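Local coordinates for D-3-phosphoglycerate dehydrogenase oxidoreductase protein (Ralstonia solanacearum, PDB 3GG9) that probably oxidises D-3-phosphoglycerate with NAD, as a member of the D-isomer specific 2-hydroxyacid dehydrogenase family, at residues L219-R224 / S231-A236; V262-L265 / R269-M272. All blocks are in the same frame, centred on the assembly; numbering follows the deposited sequence.

Contacts 1 and 2 lie in neighbouring strand-helix-strand units of the Rossmann-type domain. Contact 1 lies where strand 218-221 ends and the chain climbs to helix 235-238; contact 2 lies where helix 260-267 gives way to strand 272-275. Both flank strand 246-249, and they touch each other where V235 CG1 packs 4.0 Å from T263 CG2. Contact 1 is partly buried: apolar pairs join its segments, while an arginine at the end of 219-224 reaches two sulfates. Contact 2 is a buried junction, where backbone carbonyls, a water and a cis-proline turn accompany the packing of apolar surfaces.

Contact 1 of 2, residues L219-R224 / S231-A236; sequences LSVHLR and SIITVA. Unlike the reference sequence in segment 231-236: S231 (reference Gly), I233 (reference Val). With SO4 (sulfate ion), chain F; SO4 (sulfate ion), chain E.
Next to the meeting of L223 with I232, R224 turns its flat guanidinium away from 231-236 to two sulfates, which lie along its edge. One sulfate (chain F) has its sulfur in the guanidinium plane and takes two nearly straight hydrogen bonds: R224 NE to O2 at 2.9 Å and R224 NH1 to O1 at 2.7 Å (175°). R224 NH2 gives a longer, more bent bond of 3.0 Å (143°) to O4 of the second sulfate (chain E). Of these ions, both probably from the crystallisation liquor, one is also bound by the backbone amides of K170 and I171, within what looks like the GxGxxG turn, and the other by R80 N and Y312 OH.

The segments themselves are joined by methyl groups. V221 and I233 reach for each other tip to tip, I233 CD1 lying 3.6 Å from V221 CG2 and 4.0 Å from V221 CG1, in the fork of the valine. The extended end of I233 (chi2 171°) carries CD1 that far. L223 instead crosses I232 at about a right angle, its CD1 3.9 Å from I232 CG2. F166 packs on L223, I232 and I233 together.

The chemistry therefore divides along the strand's exit: apolar methyl packing, with no hydrogen bond between them, joins the two segments, while the exposed arginine at the end of 219-224 offers an N-H edge suited to an oxyanion; whether it meets a natural ligand is not established.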
loop_
_atom_site.group_PDB
_atom_site.type_symbol
_atom_site.label_atom_id
_atom_site.label_comp_id
_atom_site.label_asym_id
_atom_site.label_seq_id
_atom_site.Cartn_x
_atom_site.Cartn_y
_atom_site.Cartn_z
ATOM N N LEU A 219 13.624 -0.326 6.882
ATOM C CA LEU A 219 14.336 0.864 7.325
ATOM C C LEU A 219 13.842 2.052 6.521
ATOM O O LEU A 219 13.937 2.086 5.286
ATOM C CB LEU A 219 15.857 0.690 7.213
ATOM C CG LEU A 219 16.735 1.741 7.922
ATOM C CD1 LEU A 219 18.081 1.120 8.245
ATOM C CD2 LEU A 219 16.920 3.059 7.148
ATOM N N SER A 220 13.323 3.047 7.221
ATOM C CA SER A 220 12.795 4.190 6.521
ATOM C C SER A 220 13.507 5.451 6.926
ATOM O O SER A 220 13.694 5.713 8.133
ATOM C CB SER A 220 11.287 4.314 6.722
ATOM O OG SER A 220 10.797 5.367 5.924
ATOM N N VAL A 221 13.883 6.229 5.907
ATOM C CA VAL A 221 14.674 7.477 6.056
ATOM C C VAL A 221 13.845 8.767 6.085
ATOM O O VAL A 221 13.122 9.074 5.134
ATOM C CB VAL A 221 15.752 7.590 4.921
ATOM C CG1 VAL A 221 16.695 8.736 5.211
ATOM C CG2 VAL A 221 16.533 6.328 4.864
ATOM N N HIS A 222 13.960 9.520 7.184
ATOM C CA HIS A 222 13.246 10.784 7.339
ATOM C C HIS A 222 14.132 11.949 7.756
ATOM O O HIS A 222 14.048 12.443 8.882
ATOM C CB HIS A 222 12.100 10.577 8.296
ATOM C CG HIS A 222 11.177 9.504 7.842
ATOM N ND1 HIS A 222 10.284 9.692 6.814
ATOM C CD2 HIS A 222 11.067 8.209 8.212
ATOM C CE1 HIS A 222 9.637 8.564 6.594
ATOM N NE2 HIS A 222 10.100 7.647 7.423
ATOM N N LEU A 223 14.965 12.394 6.824
ATOM C CA LEU A 223 15.943 13.450 7.078
ATOM C C LEU A 223 15.769 14.553 6.053
ATOM O O LEU A 223 15.417 14.284 4.907
ATOM C CB LEU A 223 17.368 12.890 6.956
ATOM C CG LEU A 223 17.818 11.756 7.877
ATOM C CD1 LEU A 223 19.146 11.172 7.413
ATOM C CD2 LEU A 223 17.926 12.269 9.318
ATOM N N ARG A 224 16.014 15.788 6.469
ATOM C CA ARG A 224 16.103 16.913 5.557
ATOM C C ARG A 224 17.497 16.873 4.947
ATOM O O ARG A 224 18.462 16.425 5.605
ATOM C CB ARG A 224 15.865 18.238 6.293
ATOM C CG ARG A 224 14.449 18.396 6.906
ATOM C CD ARG A 224 13.433 18.960 5.909
ATOM N NE ARG A 224 12.047 18.689 6.309
ATOM C CZ ARG A 224 10.969 18.839 5.531
ATOM N NH1 ARG A 224 9.769 18.562 6.018
ATOM N NH2 ARG A 224 11.070 19.262 4.270
ATOM N N SER A 231 24.769 12.313 1.393
ATOM C CA SER A 231 25.524 11.046 1.314
ATOM C C SER A 231 25.739 10.381 2.660
ATOM O O SER A 231 26.695 9.625 2.830
ATOM C CB SER A 231 26.883 11.214 0.606
ATOM O OG SER A 231 26.738 11.871 -0.635
ATOM N N ILE A 232 24.837 10.638 3.608
ATOM C CA ILE A 232 24.972 10.104 4.963
ATOM C C ILE A 232 24.780 8.588 4.979
ATOM O O ILE A 232 25.201 7.898 5.911
ATOM C CB ILE A 232 23.995 10.810 5.951
ATOM C CG1 ILE A 232 24.428 10.611 7.413
ATOM C CG2 ILE A 232 22.533 10.400 5.688
ATOM C CD1 ILE A 232 23.667 11.456 8.413
ATOM N N ILE A 233 24.135 8.074 3.934
ATOM C CA ILE A 233 23.912 6.649 3.798
ATOM C C ILE A 233 24.827 6.211 2.665
ATOM O O ILE A 233 24.747 6.714 1.553
ATOM C CB ILE A 233 22.419 6.327 3.517
ATOM C CG1 ILE A 233 21.565 6.783 4.703
ATOM C CG2 ILE A 233 22.205 4.838 3.308
ATOM C CD1 ILE A 233 20.081 6.719 4.429
ATOM N N THR A 234 25.723 5.293 2.982
ATOM C CA THR A 234 26.704 4.830 2.020
ATOM C C THR A 234 26.336 3.434 1.560
ATOM O O THR A 234 25.438 2.817 2.120
ATOM C CB THR A 234 28.088 4.791 2.675
ATOM O OG1 THR A 234 28.082 3.816 3.726
ATOM C CG2 THR A 234 28.438 6.154 3.253
ATOM N N VAL A 235 27.038 2.918 0.547
ATOM C CA VAL A 235 26.903 1.516 0.147
ATOM C C VAL A 235 27.279 0.565 1.276
ATOM O O VAL A 235 26.695 -0.501 1.383
ATOM C CB VAL A 235 27.784 1.147 -1.103
ATOM C CG1 VAL A 235 27.622 -0.318 -1.477
ATOM C CG2 VAL A 235 27.389 1.960 -2.268
ATOM N N ALA A 236 28.247 0.941 2.113
ATOM C CA ALA A 236 28.642 0.093 3.241
ATOM C C ALA A 236 27.471 -0.076 4.211
ATOM O O ALA A 236 27.200 -1.189 4.681
ATOM C CB ALA A 236 29.864 0.661 3.963
HETATM S S SO4 F . 10.406 17.069 9.340
HETATM O O1 SO4 F . 9.374 17.778 8.590
HETATM O O2 SO4 F . 11.749 17.400 8.835
HETATM O O3 SO4 F . 10.308 17.508 10.736
HETATM O O4 SO4 F . 10.211 15.620 9.187
HETATM S S SO4 E . 7.313 21.293 3.427
HETATM O O1 SO4 E . 6.603 21.151 2.173
HETATM O O2 SO4 E . 7.385 22.692 3.802
HETATM O O3 SO4 E . 6.597 20.560 4.464
HETATM O O4 SO4 E . 8.652 20.733 3.249
#

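Contact 2 of 2, residues V262-L265 / R269-M272; sequences VTAL and RPGM
A264, in the second half of helix 260-267, meets R269 through the backbone. The amide of R269 reaches back to A264 O across five residues, one more than an alpha-helical bond would span, and the result is weak: 3.4 Å with an N-H...O angle of 138°. The same A264 O also lies 3.0 Å from R269 O, two acceptors that presumably repel each other and are brought together by the tight return of the chain.

Water adds a second polar link. Water 1 sits 2.7 Å from L265 O and 2.7 Å from P270 O, placed to donate to each, although it has more acceptors within reach than protons to give. G271 O is hydrogen-bonded to N294 ND2.

The apolar contacts centre on the proline. The peptide before P270 is cis, and the ring lies against A264 and L265: A264 CB rests 4.0 Å from P270 CD, and L265 CD2 is 4.2 Å from P270 CG. The CB of L265 points away from the loop, but with CG beside the backbone N (chi1 -74°) the CD2 methyl comes round to the proline. That methyl also lies against the backbone of the loop, L265 CD2 being 3.6 Å from P270 O and 4.0 Å from M272 C. L238, which also touches A264, and F247 pack on the proline. The R269 side chain departs in another direction, packing on P243.

M272 opens the next strand, its backbone bonded to A245 and F247. The whole is thus the helix-to-strand return of a beta-alpha-beta crossover in a Rossmann-type fold, linking helix 260-267 to strand 272-275 beside strand 246-249.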
loop_
_atom_site.group_PDB
_atom_site.type_symbol
_atom_site.label_atom_id
_atom_site.label_comp_id
_atom_site.label_asym_id
_atom_site.label_seq_id
_atom_site.Cartn_x
_atom_site.Cartn_y
_atom_site.Cartn_z
ATOM N N VAL A 262 21.404 1.532 -6.179
ATOM C CA VAL A 262 21.485 0.585 -7.281
ATOM C C VAL A 262 22.584 -0.426 -6.964
ATOM O O VAL A 262 22.344 -1.633 -7.050
ATOM C CB VAL A 262 21.751 1.287 -8.629
ATOM C CG1 VAL A 262 22.151 0.253 -9.716
ATOM C CG2 VAL A 262 20.527 2.102 -9.065
ATOM N N THR A 263 23.744 0.079 -6.539
ATOM C CA THR A 263 24.901 -0.757 -6.208
ATOM C C THR A 263 24.550 -1.777 -5.133
ATOM O O THR A 263 24.770 -2.962 -5.323
ATOM C CB THR A 263 26.137 0.093 -5.804
ATOM O OG1 THR A 263 26.482 0.980 -6.880
ATOM C CG2 THR A 263 27.357 -0.794 -5.470
ATOM N N ALA A 264 23.942 -1.325 -4.035
ATOM C CA ALA A 264 23.588 -2.229 -2.949
ATOM C C ALA A 264 22.518 -3.256 -3.350
ATOM O O ALA A 264 22.629 -4.441 -2.996
ATOM C CB ALA A 264 23.156 -1.444 -1.722
ATOM N N LEU A 265 21.503 -2.828 -4.100
ATOM C CA LEU A 265 20.481 -3.766 -4.571
ATOM C C LEU A 265 21.088 -4.848 -5.452
ATOM O O LEU A 265 20.758 -6.025 -5.309
ATOM C CB LEU A 265 19.332 -3.056 -5.293
ATOM C CG LEU A 265 18.339 -2.284 -4.412
ATOM C CD1 LEU A 265 17.414 -1.480 -5.300
ATOM C CD2 LEU A 265 17.528 -3.196 -3.483
ATOM N N ARG A 269 21.853 -6.873 -0.789
ATOM C CA ARG A 269 21.558 -6.318 0.555
ATOM C C ARG A 269 21.426 -4.801 0.415
ATOM O O ARG A 269 22.382 -4.142 0.018
ATOM C CB ARG A 269 22.651 -6.659 1.574
ATOM C CG ARG A 269 22.850 -8.161 1.786
ATOM C CD ARG A 269 24.163 -8.485 2.473
ATOM N NE ARG A 269 23.979 -8.466 3.912
ATOM C CZ ARG A 269 23.817 -9.543 4.670
ATOM N NH1 ARG A 269 23.635 -9.394 5.972
ATOM N NH2 ARG A 269 23.856 -10.757 4.138
ATOM N N PRO A 270 20.232 -4.237 0.700
ATOM C CA PRO A 270 18.979 -4.862 1.144
ATOM C C PRO A 270 18.351 -5.682 0.009
ATOM O O PRO A 270 18.828 -5.615 -1.118
ATOM C CB PRO A 270 18.102 -3.659 1.481
ATOM C CG PRO A 270 18.569 -2.591 0.540
ATOM C CD PRO A 270 20.079 -2.781 0.506
ATOM N N GLY A 271 17.302 -6.439 0.306
ATOM C CA GLY A 271 16.615 -7.242 -0.705
ATOM C C GLY A 271 15.658 -6.436 -1.572
ATOM O O GLY A 271 15.375 -6.797 -2.725
ATOM N N MET A 272 15.146 -5.342 -1.018
ATOM C CA MET A 272 14.138 -4.554 -1.721
ATOM C C MET A 272 14.218 -3.092 -1.317
ATOM O O MET A 272 14.673 -2.758 -0.217
ATOM C CB MET A 272 12.730 -5.126 -1.461
ATOM C CG MET A 272 11.580 -4.485 -2.316
ATOM S SD MET A 272 9.955 -5.298 -2.314
ATOM C CE MET A 272 10.463 -6.831 -3.121
HETATM O O HOH W 1 18.704 -6.639 -3.644
#